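Local coordinates for Lmo1340 protein (Listeria monocytogenes, PDB 4NLM) that is of unknown function but belongs to the YqgU-like family of six-bladed beta propellers and is probably a surface-attached lipoprotein, at residues 104-107 with 113-116; 305-308 with 313-316; 75-80 with 332-337; 60-63 with 68-71. One frame throughout, in Å; residues are numbered along the deposited sequence. Where two conformers were deposited one is given.

Interaction 1 (104-107 with 113-116); sequences LLYS and KATM
Tyr106 and Met116 face each other as a non-hydrogen-bonded pair of two antiparallel strands, and their side chains leave the same face of the sheet. The tyrosine swings across the neighbouring strand because its CG lies anti to the backbone N (chi1 179°), which brings one side of the ring close to residues 114-116. Tyr106 CD1 lies 3.8 Å from Met116 CG, and Tyr106 CE1 lies 3.9 Å from Ala114 CB; both neighbours approach the ring obliquely. Near the ring plane, the carbonyl oxygen of Thr115 comes to 3.5 Å from Tyr106 CD1. Met116, present as selenomethionine, runs extended beyond CG, and its CB also touches Leu104 CD1 at 4.2 Å.

Beneath these side chains the backbones are joined at the hydrogen-bonded pair Ser107-Thr115. Ser107 N donates to Thr115 O at 3.0 Å, and Thr115 N returns a bond of 2.9 Å to Ser107 O. Thr115 O also receives a CA-H...O contact from Tyr106 CA at 3.4 Å, and so is approached by two donors of unequal strength.

Farther out, the hydroxyl of Tyr106 is hydrogen-bonded to the carbonyl oxygens of Lys133 and Leu135, and Phe139 meets the ring edge-to-face. Glu89 holds the hydroxyl of Ser107. Strand 137-141, which begins the next four-stranded sheet, covers the face bearing Leu104, Tyr106 and Met116: Phe139 packs on Leu104 and Met116, and Thr137 on Tyr106. Such a hairpin, with one face packed on the adjoining sheet, is characteristic of the two middle strands of a four-stranded propeller blade.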
loop_
_atom_site.group_PDB
_atom_site.type_symbol
_atom_site.label_atom_id
_atom_site.label_comp_id
_atom_site.label_asym_id
_atom_site.label_seq_id
_atom_site.Cartn_x
_atom_site.Cartn_y
_atom_site.Cartn_z
ATOM N N LEU A 104 4.292 7.620 -9.715
ATOM C CA LEU A 104 5.300 6.742 -10.272
ATOM C C LEU A 104 4.586 5.788 -11.205
ATOM O O LEU A 104 3.597 5.147 -10.815
ATOM C CB LEU A 104 5.948 5.910 -9.194
ATOM C CG LEU A 104 6.736 4.700 -9.651
ATOM C CD1 LEU A 104 7.999 5.087 -10.355
ATOM C CD2 LEU A 104 7.044 3.805 -8.478
ATOM N N LEU A 105 5.051 5.729 -12.442
ATOM C CA LEU A 105 4.550 4.774 -13.408
ATOM C C LEU A 105 5.701 3.899 -13.841
ATOM O O LEU A 105 6.721 4.390 -14.341
ATOM C CB LEU A 105 3.986 5.478 -14.643
ATOM C CG LEU A 105 3.472 4.563 -15.746
ATOM C CD1 LEU A 105 2.326 3.706 -15.257
ATOM C CD2 LEU A 105 3.065 5.419 -16.926
ATOM N N TYR A 106 5.533 2.596 -13.654
ATOM C CA TYR A 106 6.483 1.615 -14.139
ATOM C C TYR A 106 5.761 0.881 -15.257
ATOM O O TYR A 106 4.719 0.249 -15.021
ATOM C CB TYR A 106 6.903 0.681 -13.020
ATOM C CG TYR A 106 7.886 -0.406 -13.390
ATOM C CD1 TYR A 106 8.990 -0.157 -14.210
ATOM C CD2 TYR A 106 7.704 -1.708 -12.937
ATOM C CE1 TYR A 106 9.893 -1.136 -14.516
ATOM C CE2 TYR A 106 8.615 -2.691 -13.249
ATOM C CZ TYR A 106 9.694 -2.411 -14.045
ATOM O OH TYR A 106 10.603 -3.414 -14.391
ATOM N N SER A 107 6.282 0.985 -16.471
ATOM C CA SER A 107 5.624 0.431 -17.617
ATOM C C SER A 107 6.642 -0.103 -18.620
ATOM O O SER A 107 7.806 0.221 -18.566
ATOM C CB SER A 107 4.724 1.456 -18.290
ATOM O OG SER A 107 5.432 2.575 -18.789
ATOM N N LYS A 113 12.346 -3.511 -23.120
ATOM C CA LYS A 113 12.442 -2.160 -22.577
ATOM C C LYS A 113 11.320 -1.776 -21.650
ATOM O O LYS A 113 10.142 -1.953 -21.984
ATOM C CB LYS A 113 12.436 -1.139 -23.727
ATOM C CG LYS A 113 13.618 -1.260 -24.677
ATOM C CD LYS A 113 13.951 0.045 -25.397
ATOM C CE LYS A 113 15.304 -0.073 -26.102
ATOM N NZ LYS A 113 15.907 1.180 -26.665
ATOM N N ALA A 114 11.702 -1.219 -20.506
ATOM C CA ALA A 114 10.750 -0.694 -19.502
ATOM C C ALA A 114 11.298 0.627 -19.004
ATOM O O ALA A 114 12.473 0.948 -19.202
ATOM C CB ALA A 114 10.578 -1.651 -18.343
ATOM N N THR A 115 10.434 1.399 -18.341
ATOM C CA THR A 115 10.773 2.710 -17.877
ATOM C C THR A 115 10.068 2.927 -16.576
ATOM O O THR A 115 8.905 2.518 -16.389
ATOM C CB THR A 115 10.265 3.773 -18.889
ATOM O OG1 THR A 115 10.754 3.524 -20.213
ATOM C CG2 THR A 115 10.653 5.142 -18.493
HETATM N N MSE A 116 10.759 3.621 -15.672
HETATM C CA MSE A 116 10.148 4.169 -14.462
HETATM C C MSE A 116 10.098 5.654 -14.691
HETATM O O MSE A 116 11.130 6.271 -14.951
HETATM C CB MSE A 116 10.925 3.944 -13.200
HETATM C CG MSE A 116 11.263 2.564 -12.771
HETATM SE SE MSE A 116 12.638 2.683 -11.330
HETATM C CE MSE A 116 12.600 0.727 -11.406
#

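Interaction 2 (305-308 with 313-316); sequences VKID and KEST
The carboxylate of Glu314 lies near Val305, with Glu314 OE2 4.0 Å from Val305 CG1. The same oxygen is hydrogen-bonded to the hydroxyl of Tyr259, which ties Glu314 to strand 255-266. The other flat group, the carboxylate of Asp308, turns its OD1 to the backbone N of Asn311 in the connecting turn and to the side-chain amide of Asn282. Val305 CG1 also reaches Thr316 OG1 at 3.8 Å, and the two side chains run obliquely to one another. Val305 is modelled in two conformations, so its CG1 contacts are tentative.

Strands 302-308 and 313-321 form a beta hairpin of a propeller blade, in which 302-308 is the middle strand, between 284-289 and the edge strand 313-321. Four backbone bonds tie the hairpin together in two hydrogen-bonded pairs. In the first, Lys306 N reaches Ser315 O at 2.8 Å and Ser315 N reaches Lys306 O at 2.9 Å. In the second, Asp308 N donates to Lys313 O over 2.8 Å, whereas the return bond from Lys313 N to Asp308 O, close to the turn, is longer at 3.1 Å.

On the face shared by Lys306 and Ser315, the lysine chain passes alongside the serine. Lys306 CG sits between its own backbone N and carbonyl carbon (chi1 74°); this sets it 3.7 Å from Ser315 CB, and the extended chain carries CE past the same atom. In one of the two conformations of Ser315, its OG shares a water that donates to Lys306 O; the bridge is therefore tentative. Lys306 NZ, 6.9 Å from Lys313 NZ, makes a weak hydrogen bond to Thr347 O.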
loop_
_atom_site.group_PDB
_atom_site.type_symbol
_atom_site.label_atom_id
_atom_site.label_comp_id
_atom_site.label_asym_id
_atom_site.label_seq_id
_atom_site.Cartn_x
_atom_site.Cartn_y
_atom_site.Cartn_z
ATOM N N VAL A 305 -12.729 -2.814 11.838
ATOM C CA VAL A 305 -12.596 -2.026 13.041
ATOM C C VAL A 305 -11.629 -0.891 12.849
ATOM O O VAL A 305 -10.811 -0.864 11.929
ATOM C CB VAL A 305 -12.121 -2.865 14.221
ATOM C CG1 VAL A 305 -13.048 -4.047 14.436
ATOM C CG2 VAL A 305 -10.670 -3.296 14.050
ATOM N N LYS A 306 -11.838 0.103 13.706
ATOM C CA LYS A 306 -10.954 1.265 13.816
ATOM C C LYS A 306 -10.354 1.257 15.217
ATOM O O LYS A 306 -11.078 1.261 16.227
ATOM C CB LYS A 306 -11.683 2.571 13.478
ATOM C CG LYS A 306 -12.665 3.185 14.437
ATOM C CD LYS A 306 -13.091 4.559 13.900
ATOM C CE LYS A 306 -14.216 5.161 14.733
ATOM N NZ LYS A 306 -14.923 6.262 14.023
ATOM N N ILE A 307 -9.036 1.183 15.238
ATOM C CA ILE A 307 -8.310 1.229 16.491
ATOM C C ILE A 307 -7.589 2.558 16.607
ATOM O O ILE A 307 -6.996 3.061 15.664
ATOM C CB ILE A 307 -7.254 0.116 16.484
ATOM C CG1 ILE A 307 -8.010 -1.192 16.533
ATOM C CG2 ILE A 307 -6.240 0.242 17.622
ATOM C CD1 ILE A 307 -7.126 -2.325 16.137
ATOM N N ASP A 308 -7.701 3.172 17.782
ATOM C CA ASP A 308 -6.958 4.382 18.098
ATOM C C ASP A 308 -5.900 3.933 19.106
ATOM O O ASP A 308 -6.176 3.787 20.288
ATOM C CB ASP A 308 -7.866 5.454 18.713
ATOM C CG ASP A 308 -7.128 6.747 19.059
ATOM O OD1 ASP A 308 -5.901 6.726 19.227
ATOM O OD2 ASP A 308 -7.821 7.757 19.216
ATOM N N LYS A 313 -8.382 2.636 22.165
ATOM C CA LYS A 313 -9.789 2.397 21.890
ATOM C C LYS A 313 -9.954 1.593 20.613
ATOM O O LYS A 313 -9.204 1.768 19.660
ATOM C CB LYS A 313 -10.532 3.705 21.660
ATOM C CG LYS A 313 -12.014 3.566 21.384
ATOM C CD LYS A 313 -12.719 4.909 21.262
ATOM C CE LYS A 313 -14.191 4.717 20.930
ATOM N NZ LYS A 313 -14.959 5.995 20.923
ATOM N N GLU A 314 -10.975 0.745 20.603
ATOM C CA GLU A 314 -11.373 -0.031 19.446
ATOM C C GLU A 314 -12.878 0.184 19.184
ATOM O O GLU A 314 -13.695 0.114 20.113
ATOM C CB GLU A 314 -11.099 -1.513 19.701
ATOM C CG GLU A 314 -11.727 -2.440 18.686
ATOM C CD GLU A 314 -11.773 -3.881 19.143
ATOM O OE1 GLU A 314 -11.576 -4.161 20.348
ATOM O OE2 GLU A 314 -12.017 -4.734 18.281
ATOM N N SER A 315 -13.226 0.455 17.927
ATOM C CA SER A 315 -14.614 0.640 17.514
ATOM C C SER A 315 -14.874 -0.199 16.271
ATOM O O SER A 315 -14.001 -0.315 15.439
ATOM C CB SER A 315 -14.891 2.136 17.222
ATOM O OG SER A 315 -14.850 2.940 18.389
ATOM N N THR A 316 -16.032 -0.846 16.185
ATOM C CA THR A 316 -16.393 -1.572 14.964
ATOM C C THR A 316 -17.148 -0.660 14.042
ATOM O O THR A 316 -18.137 -0.044 14.429
ATOM C CB THR A 316 -17.214 -2.834 15.256
ATOM O OG1 THR A 316 -16.399 -3.646 16.082
ATOM C CG2 THR A 316 -17.570 -3.571 13.997
HETATM O O HOH W 1 -12.040 3.442 17.924
#

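Interaction 3 (75-80 with 332-337); sequences NIYNEK and GDLVLY
Ile76 and Leu334 meet tip to tip where two blades of the propeller adjoin: Ile76 lies in the turn after strand 68-75, and Leu334 begins strand 334-337. From CB, the isoleucine sends CG1 into the position between its backbone N and carbonyl carbon (chi1 73°). This places CG1 over the centre of one face of the Tyr77 ring, 3.7 Å above the plane. Extended beyond it, Ile76 CD1 ends the chain against Leu334 CD1 at 3.6 Å. The same leucine methyl meets a second neighbour: Leu334 CD1 lies oblique to the Tyr77 ring, 3.6 Å from Tyr77 OH. One methyl of Leu334 therefore fits against both the isoleucine tip and the phenol end. Trp53 of strand 47-55 packs on both Ile76 and Leu334, adding an aromatic surface to this small apolar junction.

The turn that presents Ile76 and Tyr77 is shaped by Asn75, whose side chain forms an Asx turn with Tyr77 N, extended to an Asx motif by Asn78 N. Asn75 OD1 accepts from Tyr77 N at 2.8 Å and from Asn78 N at 3.0 Å, the two donors reaching it from opposite faces of the amide plane.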
loop_
_atom_site.group_PDB
_atom_site.type_symbol
_atom_site.label_atom_id
_atom_site.label_comp_id
_atom_site.label_asym_id
_atom_site.label_seq_id
_atom_site.Cartn_x
_atom_site.Cartn_y
_atom_site.Cartn_z
ATOM N N ASN A 75 -13.420 13.394 -9.330
ATOM C CA ASN A 75 -14.006 13.966 -8.117
ATOM C C ASN A 75 -15.097 13.016 -7.616
ATOM O O ASN A 75 -15.927 12.587 -8.406
ATOM C CB ASN A 75 -14.591 15.349 -8.434
ATOM C CG ASN A 75 -15.118 16.058 -7.212
ATOM O OD1 ASN A 75 -16.148 15.689 -6.644
ATOM N ND2 ASN A 75 -14.406 17.075 -6.785
ATOM N N ILE A 76 -15.077 12.692 -6.328
ATOM C CA ILE A 76 -15.994 11.696 -5.767
ATOM C C ILE A 76 -17.405 12.193 -5.517
ATOM O O ILE A 76 -18.293 11.377 -5.254
ATOM C CB ILE A 76 -15.443 11.089 -4.468
ATOM C CG1 ILE A 76 -15.517 12.097 -3.309
ATOM C CG2 ILE A 76 -14.023 10.564 -4.644
ATOM C CD1 ILE A 76 -14.968 11.572 -1.993
ATOM N N TYR A 77 -17.597 13.507 -5.602
ATOM C CA TYR A 77 -18.905 14.106 -5.339
ATOM C C TYR A 77 -19.633 14.612 -6.574
ATOM O O TYR A 77 -20.859 14.551 -6.625
ATOM C CB TYR A 77 -18.782 15.281 -4.348
ATOM C CG TYR A 77 -18.249 14.896 -2.990
ATOM C CD1 TYR A 77 -18.926 13.970 -2.201
ATOM C CD2 TYR A 77 -17.081 15.449 -2.486
ATOM C CE1 TYR A 77 -18.451 13.608 -0.957
ATOM C CE2 TYR A 77 -16.604 15.097 -1.233
ATOM C CZ TYR A 77 -17.289 14.173 -0.481
ATOM O OH TYR A 77 -16.820 13.813 0.763
ATOM N N ASN A 78 -18.904 15.088 -7.570
ATOM C CA ASN A 78 -19.559 15.690 -8.719
ATOM C C ASN A 78 -19.230 15.063 -10.076
ATOM O O ASN A 78 -19.633 15.588 -11.112
ATOM C CB ASN A 78 -19.310 17.205 -8.688
ATOM C CG ASN A 78 -17.847 17.551 -8.874
ATOM O OD1 ASN A 78 -17.128 16.831 -9.542
ATOM N ND2 ASN A 78 -17.403 18.659 -8.275
ATOM N N GLU A 79 -18.452 13.978 -10.057
ATOM C CA GLU A 79 -18.137 13.177 -11.252
ATOM C C GLU A 79 -17.230 13.864 -12.246
ATOM O O GLU A 79 -17.017 13.338 -13.325
ATOM C CB GLU A 79 -19.421 12.716 -11.959
ATOM C CG GLU A 79 -20.427 12.021 -11.047
ATOM C CD GLU A 79 -21.744 11.735 -11.752
ATOM O OE1 GLU A 79 -21.775 11.652 -12.997
ATOM O OE2 GLU A 79 -22.770 11.607 -11.061
ATOM N N LYS A 80 -16.656 15.009 -11.899
ATOM C CA LYS A 80 -15.770 15.670 -12.850
ATOM C C LYS A 80 -14.466 14.899 -12.999
ATOM O O LYS A 80 -13.881 14.454 -12.011
ATOM C CB LYS A 80 -15.455 17.110 -12.444
ATOM C CG LYS A 80 -14.777 17.887 -13.578
ATOM C CD LYS A 80 -14.569 19.359 -13.296
ATOM C CE LYS A 80 -13.996 20.061 -14.521
ATOM N NZ LYS A 80 -13.679 21.492 -14.266
ATOM N N GLY A 332 -10.102 13.245 7.202
ATOM C CA GLY A 332 -11.483 12.781 7.020
ATOM C C GLY A 332 -11.636 11.299 7.247
ATOM O O GLY A 332 -10.677 10.556 7.481
ATOM N N ASP A 333 -12.869 10.852 7.036
ATOM C CA ASP A 333 -13.273 9.484 7.380
ATOM C C ASP A 333 -13.585 8.577 6.232
ATOM O O ASP A 333 -14.106 7.481 6.450
ATOM C CB ASP A 333 -14.449 9.555 8.348
ATOM C CG ASP A 333 -14.086 10.328 9.592
ATOM O OD1 ASP A 333 -13.010 10.051 10.192
ATOM O OD2 ASP A 333 -14.854 11.230 9.925
ATOM N N LEU A 334 -13.263 8.987 5.025
ATOM C CA LEU A 334 -13.564 8.156 3.871
ATOM C C LEU A 334 -12.426 7.182 3.582
ATOM O O LEU A 334 -11.253 7.539 3.598
ATOM C CB LEU A 334 -13.855 9.013 2.659
ATOM C CG LEU A 334 -14.971 10.017 2.790
ATOM C CD1 LEU A 334 -15.165 10.744 1.481
ATOM C CD2 LEU A 334 -16.271 9.357 3.231
ATOM N N VAL A 335 -12.822 5.960 3.202
ATOM C CA VAL A 335 -11.856 4.883 2.988
ATOM C C VAL A 335 -12.245 4.142 1.716
ATOM O O VAL A 335 -13.395 3.706 1.555
ATOM C CB VAL A 335 -11.884 3.928 4.190
ATOM C CG1 VAL A 335 -11.046 2.682 3.954
ATOM C CG2 VAL A 335 -11.463 4.643 5.461
ATOM N N LEU A 336 -11.308 4.039 0.784
ATOM C CA LEU A 336 -11.532 3.221 -0.423
ATOM C C LEU A 336 -11.523 1.777 -0.005
ATOM O O LEU A 336 -10.741 1.352 0.825
ATOM C CB LEU A 336 -10.457 3.497 -1.459
ATOM C CG LEU A 336 -10.517 4.891 -2.107
ATOM C CD1 LEU A 336 -9.204 5.205 -2.807
ATOM C CD2 LEU A 336 -11.690 4.975 -3.074
ATOM N N TYR A 337 -12.374 0.990 -0.673
ATOM C CA TYR A 337 -12.550 -0.412 -0.351
ATOM C C TYR A 337 -12.677 -1.252 -1.614
ATOM O O TYR A 337 -13.395 -0.867 -2.529
ATOM C CB TYR A 337 -13.835 -0.597 0.489
ATOM C CG TYR A 337 -14.248 -2.032 0.762
ATOM C CD1 TYR A 337 -13.491 -2.844 1.552
ATOM C CD2 TYR A 337 -15.406 -2.572 0.199
ATOM C CE1 TYR A 337 -13.843 -4.141 1.817
ATOM C CE2 TYR A 337 -15.791 -3.882 0.438
ATOM C CZ TYR A 337 -15.010 -4.675 1.241
ATOM O OH TYR A 337 -15.408 -5.993 1.441
#

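Interaction 4 (60-63 with 68-71); sequences LLQT and VTYF
Gln62 and Phe71 form the main side-chain contact of this hairpin, lying side by side on one face of the sheet and pointing the same way. With Gln62 CG anti to the backbone N (chi1 -176°) and the chain extended, its aliphatic part and amide run along the ring. Phe71 CE1 is 3.5 Å from Gln62 CG and equally close to Gln62 OE1, while amide and ring planes are inclined by 50°. Apolar packing continues on both flanks: Leu60 CD1 touches Phe71 CB at 4.1 Å, and Gln62 CG meets Thr69 CG2 at 3.7 Å. Phe71 and Gln62 both also pack on Val94, in the first strand of the next blade.

Two direct backbone hydrogen bonds join the strands at the pair Thr63-Tyr70. Tyr70 N donates to Thr63 O at 2.8 Å, and Thr63 N to Tyr70 O at 3.1 Å. Weaker CA-H...O contacts from Gln62 CA to Tyr70 O and from Phe71 CA to Leu61 O extend this antiparallel ladder.

Two waters add polar links. One accepts from Gln62 NE2 at 2.9 Å and donates to Thr69 OG1, bridging Gln62 and Thr69 on the face that carries Phe71. The second is hydrogen-bonded to Thr63 OG1 and can donate to Tyr70 O, although it has more acceptors in reach than protons.

Strands 58-65 and 68-75 are the second and third of their four-stranded blade. The glutamine combines both kinds of chemistry: its methylenes pack on the phenylalanine at the blade-blade interface, while the bridging water takes one N-H of its amide within a largely buried setting.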
loop_
_atom_site.group_PDB
_atom_site.type_symbol
_atom_site.label_atom_id
_atom_site.label_comp_id
_atom_site.label_asym_id
_atom_site.label_seq_id
_atom_site.Cartn_x
_atom_site.Cartn_y
_atom_site.Cartn_z
ATOM N N LEU A 60 -7.428 8.829 -8.125
ATOM C CA LEU A 60 -6.753 8.511 -9.377
ATOM C C LEU A 60 -7.432 7.298 -10.045
ATOM O O LEU A 60 -7.416 6.242 -9.483
ATOM C CB LEU A 60 -5.266 8.236 -9.118
ATOM C CG LEU A 60 -4.427 7.877 -10.338
ATOM C CD1 LEU A 60 -4.470 8.969 -11.363
ATOM C CD2 LEU A 60 -3.007 7.542 -9.935
ATOM N N LEU A 61 -8.015 7.577 -11.192
ATOM C CA LEU A 61 -8.767 6.594 -11.984
ATOM C C LEU A 61 -7.962 6.133 -13.170
ATOM O O LEU A 61 -7.474 6.931 -13.950
ATOM C CB LEU A 61 -10.054 7.264 -12.467
ATOM C CG LEU A 61 -10.925 6.453 -13.391
ATOM C CD1 LEU A 61 -11.441 5.155 -12.769
ATOM C CD2 LEU A 61 -12.086 7.279 -13.932
ATOM N N GLN A 62 -7.877 4.814 -13.324
ATOM C CA GLN A 62 -7.179 4.160 -14.440
ATOM C C GLN A 62 -8.183 3.370 -15.277
ATOM O O GLN A 62 -8.891 2.500 -14.773
ATOM C CB GLN A 62 -6.111 3.239 -13.891
ATOM C CG GLN A 62 -5.250 2.575 -14.971
ATOM C CD GLN A 62 -4.300 1.576 -14.390
ATOM O OE1 GLN A 62 -3.874 1.709 -13.242
ATOM N NE2 GLN A 62 -3.905 0.598 -15.195
ATOM N N THR A 63 -8.220 3.712 -16.559
ATOM C CA THR A 63 -9.086 3.035 -17.533
ATOM C C THR A 63 -8.229 2.741 -18.767
ATOM O O THR A 63 -7.115 3.256 -18.912
ATOM C CB THR A 63 -10.261 3.919 -17.945
ATOM O OG1 THR A 63 -9.805 5.152 -18.512
ATOM C CG2 THR A 63 -11.200 4.212 -16.778
ATOM N N VAL A 68 -4.883 2.204 -25.173
ATOM C CA VAL A 68 -4.358 3.331 -24.464
ATOM C C VAL A 68 -4.864 3.322 -23.017
ATOM O O VAL A 68 -6.071 3.206 -22.789
ATOM C CB VAL A 68 -4.806 4.644 -25.122
ATOM C CG1 VAL A 68 -4.230 5.824 -24.362
ATOM C CG2 VAL A 68 -4.343 4.710 -26.574
ATOM N N THR A 69 -3.941 3.392 -22.056
ATOM C CA THR A 69 -4.310 3.510 -20.657
ATOM C C THR A 69 -4.380 4.982 -20.340
ATOM O O THR A 69 -3.438 5.744 -20.626
ATOM C CB THR A 69 -3.309 2.801 -19.744
ATOM O OG1 THR A 69 -3.319 1.397 -19.989
ATOM C CG2 THR A 69 -3.648 3.028 -18.295
ATOM N N TYR A 70 -5.483 5.361 -19.709
ATOM C CA TYR A 70 -5.728 6.719 -19.285
ATOM C C TYR A 70 -5.725 6.851 -17.772
ATOM O O TYR A 70 -6.323 6.048 -17.068
ATOM C CB TYR A 70 -7.077 7.233 -19.814
ATOM C CG TYR A 70 -7.155 7.270 -21.317
ATOM C CD1 TYR A 70 -7.605 6.178 -22.038
ATOM C CD2 TYR A 70 -6.782 8.394 -22.019
ATOM C CE1 TYR A 70 -7.676 6.201 -23.414
ATOM C CE2 TYR A 70 -6.832 8.416 -23.411
ATOM C CZ TYR A 70 -7.293 7.322 -24.095
ATOM O OH TYR A 70 -7.336 7.345 -25.477
ATOM N N PHE A 71 -5.058 7.893 -17.282
ATOM C CA PHE A 71 -5.057 8.260 -15.866
ATOM C C PHE A 71 -5.762 9.595 -15.735
ATOM O O PHE A 71 -5.425 10.554 -16.420
ATOM C CB PHE A 71 -3.628 8.319 -15.306
ATOM C CG PHE A 71 -2.979 6.982 -15.279
ATOM C CD1 PHE A 71 -3.233 6.116 -14.250
ATOM C CD2 PHE A 71 -2.132 6.580 -16.287
ATOM C CE1 PHE A 71 -2.670 4.879 -14.206
ATOM C CE2 PHE A 71 -1.564 5.320 -16.261
ATOM C CZ PHE A 71 -1.834 4.466 -15.226
HETATM O O HOH W 2 -4.417 -0.160 -17.951
HETATM O O HOH W 3 -9.175 6.938 -16.585
#

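Interactions 1, 2 and 4 are antiparallel hairpins within three different blades, whereas interaction 3 joins separate blades through side chains alone. Interactions 1 and 4 are buried and occupy neighbouring four-stranded blades; they touch where Leu105 CD1 lies 4.2 Å from Phe71 CZ. In both, an aromatic side chain packs toward the next sheet, and interaction 4 also has a water between polar side chains. Interaction 2, on the opposite side of the chain's centre from interaction 1, is more exposed and richer in charged and hydroxyl side chains. Interaction 3 is partly buried and the smallest; its turn 75-80 continues the strand used by interaction 4, bringing sequence-distant parts of the ring together.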